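Bd3459 (Bdellovibrio bacteriovorus, PDB 5CEC) acts as a predatory endopeptidase of the S13 family, probably cutting peptidoglycan peptides, and is bound by the ankyrin-repeat immunity protein Bd3460. Local coordinates at residues Lys73-Leu78 and Ser282-His287; Cys45-Asn50 and Val313-Asp318; Trp79-Leu84 and Lys319-Lys324. The protein carries 1 engineered substitution. All coordinates share one frame; numbering follows the deposited sequence.

Contact 1. Residues Lys73-Leu78 and Ser282-His287; sequences KVVTTL and SDIEFH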
ATOM      1  N   LYS A  73       9.723  -2.727  -2.301  1.00 13.42           N
ATOM      2  CA  LYS A  73       9.278  -1.790  -3.356  1.00 13.51           C
ATOM      3  C   LYS A  73      10.067  -0.488  -3.364  1.00 14.07           C
ATOM      4  O   LYS A  73      10.146   0.145  -4.400  1.00 14.81           O
ATOM      5  CB  LYS A  73       7.768  -1.558  -3.265  1.00 13.33           C
ATOM      6  CG  LYS A  73       6.935  -2.817  -3.433  1.00 13.76           C
ATOM      7  CD  LYS A  73       5.454  -2.516  -3.502  1.00 14.38           C
ATOM      8  CE  LYS A  73       4.631  -3.732  -3.846  1.00 15.44           C
ATOM      9  NZ  LYS A  73       4.586  -4.731  -2.761  1.00 16.79           N
ATOM     10  N   VAL A  74      10.651  -0.117  -2.226  1.00 13.35           N
ATOM     11  CA  VAL A  74      11.499   1.073  -2.214  1.00 13.92           C
ATOM     12  C   VAL A  74      12.804   0.810  -2.998  1.00 14.03           C
ATOM     13  O   VAL A  74      13.335   1.699  -3.655  1.00 14.49           O
ATOM     14  CB  VAL A  74      11.799   1.555  -0.796  1.00 15.08           C
ATOM     15  CG1 VAL A  74      12.637   2.820  -0.849  1.00 15.33           C
ATOM     16  CG2 VAL A  74      10.518   1.842  -0.020  1.00 16.93           C
ATOM     17  N   VAL A  75      13.302  -0.421  -2.938  1.00 14.49           N
ATOM     18  CA  VAL A  75      14.488  -0.797  -3.705  1.00 14.38           C
ATOM     19  C   VAL A  75      14.160  -0.788  -5.196  1.00 14.87           C
ATOM     20  O   VAL A  75      14.903  -0.230  -6.023  1.00 15.00           O
ATOM     21  CB  VAL A  75      15.021  -2.172  -3.274  1.00 16.09           C
ATOM     22  CG1 VAL A  75      16.333  -2.462  -3.983  1.00 18.53           C
ATOM     23  CG2 VAL A  75      15.283  -2.199  -1.757  1.00 16.50           C
ATOM     24  N   THR A  76      13.011  -1.353  -5.545  1.00 14.35           N
ATOM     25  CA  THR A  76      12.548  -1.302  -6.963  1.00 14.42           C
ATOM     26  C   THR A  76      12.374   0.165  -7.436  1.00 14.35           C
ATOM     27  O   THR A  76      12.699   0.474  -8.576  1.00 14.96           O
ATOM     28  CB  THR A  76      11.264  -2.113  -7.089  1.00 14.56           C
ATOM     29  OG1 THR A  76      11.532  -3.440  -6.602  1.00 15.36           O
ATOM     30  CG2 THR A  76      10.763  -2.159  -8.514  1.00 15.68           C
ATOM     31  N   THR A  77      11.868   1.015  -6.540  1.00 13.98           N
ATOM     32  CA  THR A  77      11.693   2.455  -6.806  1.00 13.76           C
ATOM     33  C   THR A  77      13.047   3.070  -7.137  1.00 14.43           C
ATOM     34  O   THR A  77      13.164   3.780  -8.134  1.00 15.09           O
ATOM     35  CB  THR A  77      11.040   3.130  -5.603  1.00 13.66           C
ATOM     36  OG1 THR A  77       9.724   2.599  -5.440  1.00 14.55           O
ATOM     37  CG2 THR A  77      10.911   4.578  -5.767  1.00 14.39           C
ATOM     38  N   LEU A  78      14.063   2.806  -6.322  1.00 14.67           N
ATOM     39  CA  LEU A  78      15.411   3.347  -6.590  1.00 14.77           C
ATOM     40  C   LEU A  78      15.899   2.866  -7.962  1.00 15.20           C
ATOM     41  O   LEU A  78      16.409   3.662  -8.763  1.00 16.77           O
ATOM     42  CB  LEU A  78      16.376   2.873  -5.513  1.00 15.04           C
ATOM     43  CG  LEU A  78      17.846   3.168  -5.791  1.00 16.45           C
ATOM     44  CD1 LEU A  78      18.126   4.660  -5.951  1.00 17.72           C
ATOM     45  CD2 LEU A  78      18.735   2.585  -4.717  1.00 17.91           C
ATOM     46  N   SER A 282      25.102 -11.588   0.023  1.00 31.98           N
ATOM     47  CA  SER A 282      25.163 -11.522   1.476  1.00 31.65           C
ATOM     48  C   SER A 282      24.528 -10.231   2.050  1.00 28.21           C
ATOM     49  O   SER A 282      24.136 -10.216   3.199  1.00 30.80           O
ATOM     50  CB  SER A 282      26.631 -11.710   1.928  1.00 32.85           C
ATOM     51  OG  SER A 282      27.375 -10.495   1.834  1.00 38.57           O
ATOM     52  N   ASP A 283      24.453  -9.167   1.252  1.00 25.17           N
ATOM     53  CA  ASP A 283      23.833  -7.891   1.634  1.00 22.34           C
ATOM     54  C   ASP A 283      22.355  -7.813   1.231  1.00 21.39           C
ATOM     55  O   ASP A 283      21.551  -7.242   1.949  1.00 20.75           O
ATOM     56  CB  ASP A 283      24.550  -6.728   0.961  1.00 23.61           C
ATOM     57  CG  ASP A 283      26.033  -6.690   1.271  1.00 26.28           C
ATOM     58  OD1 ASP A 283      26.347  -6.677   2.470  1.00 31.73           O
ATOM     59  OD2 ASP A 283      26.872  -6.693   0.332  1.00 28.10           O
ATOM     60  N   ILE A 284      22.037  -8.356   0.060  1.00 20.87           N
ATOM     61  CA  ILE A 284      20.703  -8.238  -0.516  1.00 20.55           C
ATOM     62  C   ILE A 284      20.468  -9.337  -1.539  1.00 22.39           C
ATOM     63  O   ILE A 284      21.319  -9.589  -2.377  1.00 25.80           O
ATOM     64  CB  ILE A 284      20.507  -6.830  -1.154  1.00 21.52           C
ATOM     65  CG1 ILE A 284      19.090  -6.658  -1.716  1.00 22.42           C
ATOM     66  CG2 ILE A 284      21.558  -6.521  -2.221  1.00 23.46           C
ATOM     67  CD1 ILE A 284      18.694  -5.210  -1.948  1.00 23.73           C
ATOM     68  N   GLU A 285      19.320 -10.009  -1.449  1.00 20.23           N
ATOM     69  CA  GLU A 285      19.008 -11.090  -2.361  1.00 22.81           C
ATOM     70  C   GLU A 285      17.550 -10.960  -2.731  1.00 20.95           C
ATOM     71  O   GLU A 285      16.664 -11.171  -1.904  1.00 22.21           O
ATOM     72  CB  GLU A 285      19.306 -12.431  -1.732  1.00 24.56           C
ATOM     73  CG  GLU A 285      19.066 -13.600  -2.657  1.00 28.16           C
ATOM     74  CD  GLU A 285      19.275 -14.937  -1.988  1.00 29.25           C
ATOM     75  OE1 GLU A 285      20.172 -15.064  -1.123  1.00 32.06           O
ATOM     76  OE2 GLU A 285      18.548 -15.877  -2.354  1.00 34.83           O
ATOM     77  N   PHE A 286      17.322 -10.580  -3.976  1.00 20.71           N
ATOM     78  CA  PHE A 286      15.996 -10.389  -4.504  1.00 19.06           C
ATOM     79  C   PHE A 286      15.622 -11.478  -5.512  1.00 18.50           C
ATOM     80  O   PHE A 286      16.473 -12.039  -6.218  1.00 21.02           O
ATOM     81  CB  PHE A 286      15.896  -9.026  -5.213  1.00 20.62           C
ATOM     82  CG  PHE A 286      15.440  -7.892  -4.325  1.00 18.46           C
ATOM     83  CD1 PHE A 286      15.890  -7.760  -3.009  1.00 19.07           C
ATOM     84  CD2 PHE A 286      14.561  -6.937  -4.819  1.00 18.51           C
ATOM     85  CE1 PHE A 286      15.451  -6.701  -2.221  1.00 18.71           C
ATOM     86  CE2 PHE A 286      14.142  -5.875  -4.028  1.00 17.92           C
ATOM     87  CZ  PHE A 286      14.579  -5.754  -2.740  1.00 18.03           C
ATOM     88  N   HIS A 287      14.328 -11.750  -5.580  1.00 18.36           N
ATOM     89  CA  HIS A 287      13.768 -12.597  -6.600  1.00 19.07           C
ATOM     90  C   HIS A 287      12.597 -11.958  -7.328  1.00 19.25           C
ATOM     91  O   HIS A 287      12.166 -12.508  -8.342  1.00 22.26           O
ATOM     92  CB  HIS A 287      13.319 -13.930  -5.982  1.00 22.28           C
ATOM     93  CG  HIS A 287      14.367 -14.573  -5.142  1.00 28.86           C
ATOM     94  ND1 HIS A 287      15.350 -15.358  -5.694  1.00 34.06           N
ATOM     95  CD2 HIS A 287      14.646 -14.487  -3.820  1.00 31.42           C
ATOM     96  CE1 HIS A 287      16.178 -15.754  -4.750  1.00 35.09           C
ATOM     97  NE2 HIS A 287      15.766 -15.251  -3.600  1.00 34.38           N
TER
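V75 on helix 72-84 and F286, just past the short strand 284-285, have CA atoms 9.7 Å apart, the nearest backbone approach here, so side chains must span the gap. V75 points its branch at the strand, and the tip of the F286 ring runs up against the fork. CZ of F286 is 3.6 Å from V75 CB and 3.8 Å from V75 CG2, and V75 CG1 is almost as near. The branch approaches the ring obliquely. With CG1 anti to the backbone N (chi1 -174°), V75 also brings that methyl to I284 CD1, 4.2 Å away at the end of an extended side chain. T76 OG1 lies at the F286 ring edge, near its plane, but its polar partner is G289 O. The helix carries K73, whose NZ bonds S70 OG, N253 OD1 and S290 O, consistent with the SxxK motif at the helix start of penicillin-binding proteins and beta-lactamases. The apolar contact therefore lies on the helix that probably bears the nucleophile, one turn or less from the lysine. F269 of helix 265-277 stacks on the F286 ring and also touches V75 and I284, joining a third element to this buried cluster. On another side of the helix, K73 O accepts from both T77 N and T77 OG1, which reach it from opposite faces of the carbonyl plane.

Contact 2. Residues Cys45-Asn50 and Val313-Asp318; sequences CHMAAN and VLYSLD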
ATOM      1  N   CYS A  45      17.620   0.432  12.365  1.00 17.82           N
ATOM      2  CA  CYS A  45      18.767   1.293  12.113  1.00 20.28           C
ATOM      3  C   CYS A  45      18.262   2.675  11.640  1.00 17.98           C
ATOM      4  O   CYS A  45      17.113   2.833  11.225  1.00 17.39           O
ATOM      5  CB  CYS A  45      19.807   0.614  11.130  1.00 26.32           C
ATOM      6  SG  CYS A  45      19.037   0.124   9.564  1.00 30.99           S
ATOM      7  N   HIS A  46      19.131   3.670  11.711  1.00 18.21           N
ATOM      8  CA  HIS A  46      18.804   5.012  11.284  1.00 18.78           C
ATOM      9  C   HIS A  46      20.061   5.805  10.915  1.00 18.35           C
ATOM     10  O   HIS A  46      21.159   5.444  11.318  1.00 20.93           O
ATOM     11  CB  HIS A  46      18.011   5.747  12.363  1.00 19.62           C
ATOM     12  CG  HIS A  46      18.788   6.095  13.584  1.00 23.70           C
ATOM     13  ND1 HIS A  46      18.961   5.231  14.633  1.00 26.83           N
ATOM     14  CD2 HIS A  46      19.464   7.225  13.906  1.00 25.75           C
ATOM     15  CE1 HIS A  46      19.667   5.825  15.575  1.00 28.07           C
ATOM     16  NE2 HIS A  46      20.001   7.031  15.152  1.00 28.41           N
ATOM     17  N   MET A  47      19.902   6.910  10.183  1.00 19.10           N
ATOM     18  CA  MET A  47      21.041   7.772   9.875  1.00 19.44           C
ATOM     19  C   MET A  47      20.487   9.144   9.532  1.00 20.25           C
ATOM     20  O   MET A  47      19.569   9.236   8.713  1.00 19.83           O
ATOM     21  CB  MET A  47      21.845   7.242   8.682  1.00 20.14           C
ATOM     22  CG  MET A  47      23.123   8.023   8.427  1.00 21.70           C
ATOM     23  SD  MET A  47      23.995   7.437   6.983  1.00 25.83           S
ATOM     24  CE  MET A  47      22.949   8.285   5.783  1.00 27.93           C
ATOM     25  N   ALA A  48      21.070  10.213  10.094  1.00 21.15           N
ATOM     26  CA  ALA A  48      20.665  11.569   9.685  1.00 22.55           C
ATOM     27  C   ALA A  48      21.031  11.755   8.209  1.00 22.81           C
ATOM     28  O   ALA A  48      22.118  11.351   7.775  1.00 24.45           O
ATOM     29  CB  ALA A  48      21.357  12.616  10.535  1.00 24.86           C
ATOM     30  N   ALA A  49      20.150  12.386   7.439  1.00 23.05           N
ATOM     31  CA  ALA A  49      20.371  12.569   5.990  1.00 24.30           C
ATOM     32  C   ALA A  49      21.610  13.383   5.661  1.00 28.15           C
ATOM     33  O   ALA A  49      22.290  13.158   4.636  1.00 31.00           O
ATOM     34  CB  ALA A  49      19.142  13.210   5.358  1.00 26.05           C
ATOM     35  N   ASN A  50      21.891  14.340   6.532  1.00 27.10           N
ATOM     36  CA  ASN A  50      23.029  15.220   6.385  1.00 27.56           C
ATOM     37  C   ASN A  50      24.322  14.704   7.057  1.00 29.02           C
ATOM     38  O   ASN A  50      25.289  15.454   7.201  1.00 29.91           O
ATOM     39  CB  ASN A  50      22.660  16.606   6.942  1.00 31.19           C
ATOM     40  CG  ASN A  50      22.417  16.595   8.449  1.00 31.71           C
ATOM     41  OD1 ASN A  50      22.833  15.670   9.171  1.00 35.66           O
ATOM     42  ND2 ASN A  50      21.709  17.604   8.934  1.00 39.27           N
ATOM     43  N   VAL A 313      19.767   2.531   0.497  1.00 16.35           N
ATOM     44  CA  VAL A 313      18.766   2.709  -0.546  1.00 16.14           C
ATOM     45  C   VAL A 313      18.040   4.035  -0.377  1.00 15.46           C
ATOM     46  O   VAL A 313      17.844   4.764  -1.369  1.00 16.26           O
ATOM     47  CB  VAL A 313      17.788   1.506  -0.558  1.00 15.47           C
ATOM     48  CG1 VAL A 313      16.520   1.803  -1.352  1.00 16.15           C
ATOM     49  CG2 VAL A 313      18.495   0.282  -1.119  1.00 16.78           C
ATOM     50  N   LEU A 314      17.640   4.353   0.850  1.00 15.77           N
ATOM     51  CA  LEU A 314      16.972   5.645   1.102  1.00 16.71           C
ATOM     52  C   LEU A 314      17.879   6.834   0.743  1.00 15.22           C
ATOM     53  O   LEU A 314      17.439   7.794   0.088  1.00 16.67           O
ATOM     54  CB  LEU A 314      16.495   5.750   2.538  1.00 15.78           C
ATOM     55  CG  LEU A 314      15.283   4.816   2.827  1.00 16.61           C
ATOM     56  CD1 LEU A 314      15.182   4.565   4.324  1.00 17.68           C
ATOM     57  CD2 LEU A 314      13.976   5.355   2.254  1.00 17.93           C
ATOM     58  N   TYR A 315      19.138   6.776   1.178  1.00 16.46           N
ATOM     59  CA  TYR A 315      20.102   7.840   0.876  1.00 17.56           C
ATOM     60  C   TYR A 315      20.229   8.049  -0.621  1.00 16.23           C
ATOM     61  O   TYR A 315      20.159   9.190  -1.133  1.00 18.52           O
ATOM     62  CB  TYR A 315      21.462   7.492   1.449  1.00 18.61           C
ATOM     63  CG  TYR A 315      22.495   8.504   1.099  1.00 21.43           C
ATOM     64  CD1 TYR A 315      23.192   8.436  -0.102  1.00 23.18           C
ATOM     65  CD2 TYR A 315      22.752   9.557   1.956  1.00 23.81           C
ATOM     66  CE1 TYR A 315      24.136   9.377  -0.424  1.00 28.38           C
ATOM     67  CE2 TYR A 315      23.679  10.521   1.641  1.00 30.04           C
ATOM     68  CZ  TYR A 315      24.392  10.445   0.440  1.00 28.95           C
ATOM     69  OH  TYR A 315      25.306  11.359   0.086  1.00 41.14           O
ATOM     70  N   SER A 316      20.381   6.948  -1.349  1.00 17.00           N
ATOM     71  CA  SER A 316      20.557   6.986  -2.800  1.00 17.43           C
ATOM     72  C   SER A 316      19.311   7.441  -3.541  1.00 17.70           C
ATOM     73  O   SER A 316      19.407   8.179  -4.527  1.00 18.33           O
ATOM     74  CB  SER A 316      21.057   5.634  -3.324  1.00 17.88           C
ATOM     75  OG  SER A 316      22.348   5.339  -2.836  1.00 21.38           O
ATOM     76  N   LEU A 317      18.125   6.992  -3.098  1.00 16.34           N
ATOM     77  CA  LEU A 317      16.889   7.413  -3.701  1.00 16.62           C
ATOM     78  C   LEU A 317      16.688   8.905  -3.509  1.00 16.60           C
ATOM     79  O   LEU A 317      16.292   9.621  -4.451  1.00 17.52           O
ATOM     80  CB  LEU A 317      15.732   6.604  -3.101  1.00 16.52           C
ATOM     81  CG  LEU A 317      14.333   6.972  -3.610  1.00 16.08           C
ATOM     82  CD1 LEU A 317      14.208   6.859  -5.129  1.00 16.12           C
ATOM     83  CD2 LEU A 317      13.314   6.068  -2.949  1.00 16.11           C
ATOM     84  N   ASP A 318      16.889   9.370  -2.277  1.00 16.67           N
ATOM     85  CA  ASP A 318      16.770  10.788  -1.973  1.00 17.79           C
ATOM     86  C   ASP A 318      17.719  11.606  -2.870  1.00 18.37           C
ATOM     87  O   ASP A 318      17.329  12.652  -3.421  1.00 20.40           O
ATOM     88  CB  ASP A 318      17.040  11.039  -0.491  1.00 19.06           C
ATOM     89  CG  ASP A 318      16.191  12.137   0.121  1.00 20.64           C
ATOM     90  OD1 ASP A 318      15.327  12.737  -0.555  1.00 24.14           O
ATOM     91  OD2 ASP A 318      16.408  12.393   1.328  1.00 25.17           O
TER
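M47, near the end of strand 40-48, meets Y315 of helix 307-322 methyl first. Its CE stands 4.0 Å from Y315 CD2, and its approach to the ring is oblique. The sulfur hangs back, with SD 5.6 Å from Y315 CD2, so the touch is that of a methyl group and not of a sulfur on an aromatic face. M47 extends from the strand with CG anti to the backbone N (chi1 -174°) and stays straight at the next torsion. It then bends at chi3 (79°), and this bend turns the methyl toward the helix. The tyrosine comes from the other side. Its ring receives a second neighbour at the edge: A49 O lies near the ring plane, 4.2 Å from Y315 CE2, where the strand has already ended. The backbones are closest at the same pair, A49 CA and Y315 CA being 7.0 Å apart.

The segments belong to the transpeptidase fold of this family, in which helices pack against an antiparallel sheet. M47 and A49 each bond through the backbone to strand 376-385, at Y379 and E377. The disulfide between C45, within strand 40-48, and C307 ties this strand to the start of helix 307-322. D318 bonds Y379 OH through OD2, and that same oxygen lies close to E377 OE2, a pairing of acids that would probably raise the proton affinity of one of them. Between the strand and the helix themselves, the chemistry is weak and unspecific: a methyl against an aromatic carbon, and a carbonyl oxygen at a ring edge whose hydrogens are slightly positive. Van der Waals fit should therefore count for more than directed bonding.

Contact 3. Residues Trp79-Leu84 and Lys319-Lys324; sequences WAVDRL and KSLSAK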
ATOM      1  N   TRP A  79      15.778   1.563  -8.223  1.00 15.42           N
ATOM      2  CA  TRP A  79      16.271   1.001  -9.483  1.00 14.72           C
ATOM      3  C   TRP A  79      15.597   1.717 -10.663  1.00 14.65           C
ATOM      4  O   TRP A  79      16.279   2.146 -11.603  1.00 16.37           O
ATOM      5  CB  TRP A  79      16.028  -0.512  -9.547  1.00 15.61           C
ATOM      6  CG  TRP A  79      16.685  -1.213 -10.656  1.00 15.75           C
ATOM      7  CD1 TRP A  79      17.775  -0.790 -11.397  1.00 16.86           C
ATOM      8  CD2 TRP A  79      16.390  -2.525 -11.113  1.00 16.79           C
ATOM      9  NE1 TRP A  79      18.142  -1.754 -12.288  1.00 17.46           N
ATOM     10  CE2 TRP A  79      17.306  -2.826 -12.141  1.00 16.56           C
ATOM     11  CE3 TRP A  79      15.419  -3.473 -10.780  1.00 17.13           C
ATOM     12  CZ2 TRP A  79      17.305  -4.028 -12.783  1.00 17.78           C
ATOM     13  CZ3 TRP A  79      15.420  -4.660 -11.456  1.00 18.09           C
ATOM     14  CH2 TRP A  79      16.330  -4.913 -12.458  1.00 17.90           C
ATOM     15  N   ALA A  80      14.267   1.856 -10.612  1.00 14.70           N
ATOM     16  CA  ALA A  80      13.533   2.495 -11.694  1.00 15.06           C
ATOM     17  C   ALA A  80      13.929   3.989 -11.836  1.00 14.72           C
ATOM     18  O   ALA A  80      14.044   4.503 -12.953  1.00 16.17           O
ATOM     19  CB  ALA A  80      12.039   2.315 -11.494  1.00 15.86           C
ATOM     20  N   VAL A  81      14.021   4.706 -10.711  1.00 15.17           N
ATOM     21  CA  VAL A  81      14.411   6.125 -10.754  1.00 16.35           C
ATOM     22  C   VAL A  81      15.778   6.283 -11.405  1.00 16.86           C
ATOM     23  O   VAL A  81      15.985   7.161 -12.227  1.00 18.61           O
ATOM     24  CB  VAL A  81      14.361   6.768  -9.352  1.00 17.53           C
ATOM     25  CG1 VAL A  81      15.081   8.121  -9.284  1.00 19.11           C
ATOM     26  CG2 VAL A  81      12.922   6.886  -8.891  1.00 17.47           C
ATOM     27  N   ASP A  82      16.708   5.416 -11.040  1.00 16.57           N
ATOM     28  CA  ASP A  82      18.078   5.467 -11.614  1.00 17.60           C
ATOM     29  C   ASP A  82      18.093   5.068 -13.096  1.00 17.89           C
ATOM     30  O   ASP A  82      18.791   5.688 -13.898  1.00 21.07           O
ATOM     31  CB  ASP A  82      19.033   4.575 -10.808  1.00 18.23           C
ATOM     32  CG  ASP A  82      19.653   5.284  -9.628  1.00 21.73           C
ATOM     33  OD1 ASP A  82      19.412   6.516  -9.426  1.00 23.12           O
ATOM     34  OD2 ASP A  82      20.412   4.597  -8.918  1.00 25.55           O
ATOM     35  N   ARG A  83      17.361   4.030 -13.474  1.00 18.85           N
ATOM     36  CA  ARG A  83      17.416   3.538 -14.845  1.00 18.42           C
ATOM     37  C   ARG A  83      16.600   4.403 -15.810  1.00 19.11           C
ATOM     38  O   ARG A  83      16.984   4.557 -16.975  1.00 21.81           O
ATOM     39  CB  ARG A  83      16.885   2.118 -14.926  1.00 20.06           C
ATOM     40  CG  ARG A  83      17.895   1.066 -14.601  1.00 22.84           C
ATOM     41  CD  ARG A  83      18.806   0.810 -15.816  1.00 24.24           C
ATOM     42  NE  ARG A  83      18.051   0.232 -16.940  1.00 25.48           N
ATOM     43  CZ  ARG A  83      17.664  -1.040 -17.052  1.00 25.60           C
ATOM     44  NH1 ARG A  83      18.032  -1.957 -16.161  1.00 23.69           N
ATOM     45  NH2 ARG A  83      16.915  -1.413 -18.087  1.00 28.54           N
ATOM     46  N   LEU A  84      15.470   4.923 -15.352  1.00 18.13           N
ATOM     47  CA  LEU A  84      14.533   5.649 -16.223  1.00 19.81           C
ATOM     48  C   LEU A  84      14.442   7.139 -16.000  1.00 18.36           C
ATOM     49  O   LEU A  84      14.201   7.897 -16.951  1.00 20.59           O
ATOM     50  CB  LEU A  84      13.145   5.044 -16.094  1.00 20.55           C
ATOM     51  CG  LEU A  84      13.030   3.545 -16.393  1.00 20.91           C
ATOM     52  CD1 LEU A  84      11.631   3.083 -16.040  1.00 20.83           C
ATOM     53  CD2 LEU A  84      13.375   3.230 -17.834  1.00 22.54           C
ATOM     54  N   LYS A 319      18.941  11.122  -3.044  1.00 19.54           N
ATOM     55  CA  LYS A 319      19.952  11.842  -3.828  1.00 20.40           C
ATOM     56  C   LYS A 319      19.498  11.944  -5.279  1.00 19.44           C
ATOM     57  O   LYS A 319      19.531  13.033  -5.869  1.00 20.97           O
ATOM     58  CB  LYS A 319      21.305  11.143  -3.767  1.00 21.02           C
ATOM     59  CG  LYS A 319      22.395  11.887  -4.543  1.00 23.63           C
ATOM     60  CD  LYS A 319      23.704  11.156  -4.397  1.00 27.86           C
ATOM     61  CE  LYS A 319      24.793  11.824  -5.200  1.00 29.69           C
ATOM     62  NZ  LYS A 319      26.080  11.077  -5.112  1.00 33.77           N
ATOM     63  N   SER A 320      19.029  10.828  -5.845  1.00 18.87           N
ATOM     64  CA  SER A 320      18.599  10.816  -7.240  1.00 18.83           C
ATOM     65  C   SER A 320      17.357  11.696  -7.454  1.00 17.92           C
ATOM     66  O   SER A 320      17.264  12.430  -8.453  1.00 21.00           O
ATOM     67  CB  SER A 320      18.348   9.384  -7.706  1.00 20.23           C
ATOM     68  OG  SER A 320      19.567   8.623  -7.705  1.00 22.42           O
ATOM     69  N   LEU A 321      16.399  11.640  -6.529  1.00 17.71           N
ATOM     70  CA  LEU A 321      15.230  12.516  -6.615  1.00 18.15           C
ATOM     71  C   LEU A 321      15.590  13.990  -6.468  1.00 19.61           C
ATOM     72  O   LEU A 321      15.059  14.823  -7.203  1.00 20.22           O
ATOM     73  CB  LEU A 321      14.198  12.133  -5.558  1.00 18.18           C
ATOM     74  CG  LEU A 321      13.538  10.770  -5.785  1.00 18.14           C
ATOM     75  CD1 LEU A 321      12.772  10.381  -4.527  1.00 19.89           C
ATOM     76  CD2 LEU A 321      12.623  10.779  -7.012  1.00 19.73           C
ATOM     77  N   SER A 322      16.468  14.306  -5.516  1.00 20.54           N
ATOM     78  CA  SER A 322      16.838  15.715  -5.255  1.00 20.81           C
ATOM     79  C   SER A 322      17.490  16.375  -6.459  1.00 21.38           C
ATOM     80  O   SER A 322      17.308  17.571  -6.687  1.00 22.27           O
ATOM     81  CB  SER A 322      17.775  15.808  -4.055  1.00 23.64           C
ATOM     82  OG  SER A 322      17.120  15.325  -2.901  1.00 30.31           O
ATOM     83  N   ALA A 323      18.198  15.588  -7.251  1.00 21.65           N
ATOM     84  CA  ALA A 323      18.829  16.098  -8.473  1.00 22.77           C
ATOM     85  C   ALA A 323      17.811  16.652  -9.490  1.00 21.70           C
ATOM     86  O   ALA A 323      18.175  17.471 -10.342  1.00 24.41           O
ATOM     87  CB  ALA A 323      19.655  15.014  -9.126  1.00 23.55           C
ATOM     88  N   LYS A 324      16.562  16.174  -9.404  1.00 21.08           N
ATOM     89  CA  LYS A 324      15.468  16.598 -10.267  1.00 22.34           C
ATOM     90  C   LYS A 324      14.443  17.446  -9.527  1.00 21.22           C
ATOM     91  O   LYS A 324      13.348  17.660 -10.040  1.00 23.45           O
ATOM     92  CB  LYS A 324      14.773  15.381 -10.863  1.00 25.91           C
ATOM     93  CG  LYS A 324      15.700  14.321 -11.417  1.00 30.57           C
ATOM     94  CD  LYS A 324      16.308  14.713 -12.710  1.00 34.11           C
ATOM     95  CE  LYS A 324      16.893  13.490 -13.413  1.00 35.11           C
ATOM     96  NZ  LYS A 324      17.157  13.899 -14.799  1.00 35.85           N
TER
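V81 and S320 meet carbon to carbon, V81 CG1 lying 3.8 Å from S320 CB, and the two bury more surface here than any other residue of the pair of segments. V81 points from helix 72-84 toward helix 307-322. Having CG1 anti to the backbone N (chi1 166°) puts that methyl within contact of both the serine and L321, whose CD2 is 4.3 Å from V81 CG1.

The other half of S320 is polar. S320 OG donates to D82 OD1 over 2.7 Å, and the carboxylate oxygen accepts on its syn lone pair, on the side of OD2. The hydroxyl is placed by chi1 (-65°), which sets OG beside the backbone N and anti to the carbonyl carbon. There it also bonds S316 O one turn back, and since a serine has one hydroxyl proton, the two acceptors probably share it. S320 CB touches D82 OD1 (3.5 Å) as well as V81 CG1.

Two helices of the penicillin-binding-protein fold pack together here: helix 72-84, which starts just after S70, the probable nucleophile of the SxxK motif, and helix 307-322, more than 220 residues further along the chain. Their closest CA pair is D82 and S320, 6.9 Å apart, a short separation that suits the small serine.

D82 is held on both oxygens. While OD1 takes the serine, OD2 bonds Y272 OH and forms a salt bridge with K276, both on helix 265-277, so the carboxylate joins three helices. The positive partner would tend to keep it ionised. L321 leaves its helix to one side, and its CD2 reaches V81; it also rests on Y326 and V331, while V81 touches L244 of helix 240-250.

Contact 1 is wholly buried and apolar. Contacts 2 and 3 are only partly buried, and only contact 3 has a hydrogen bond between its own segments. Contacts 1 and 3 sit on successive parts of helix 72-84: its earlier turns face a short strand and its later ones the end of helix 307-322. Contacts 2 and 3 divide helix 307-322 in the same way, the former turning it to the sheet. The three are directly joined as well: V74 and L78 of contact 1 pack on L317, whose CD1 is 4.0 Å from V81 CG2 of contact 3. L317 thus links all three, while the carboxylate and hydroxyl of contact 3 lie toward the partly exposed side.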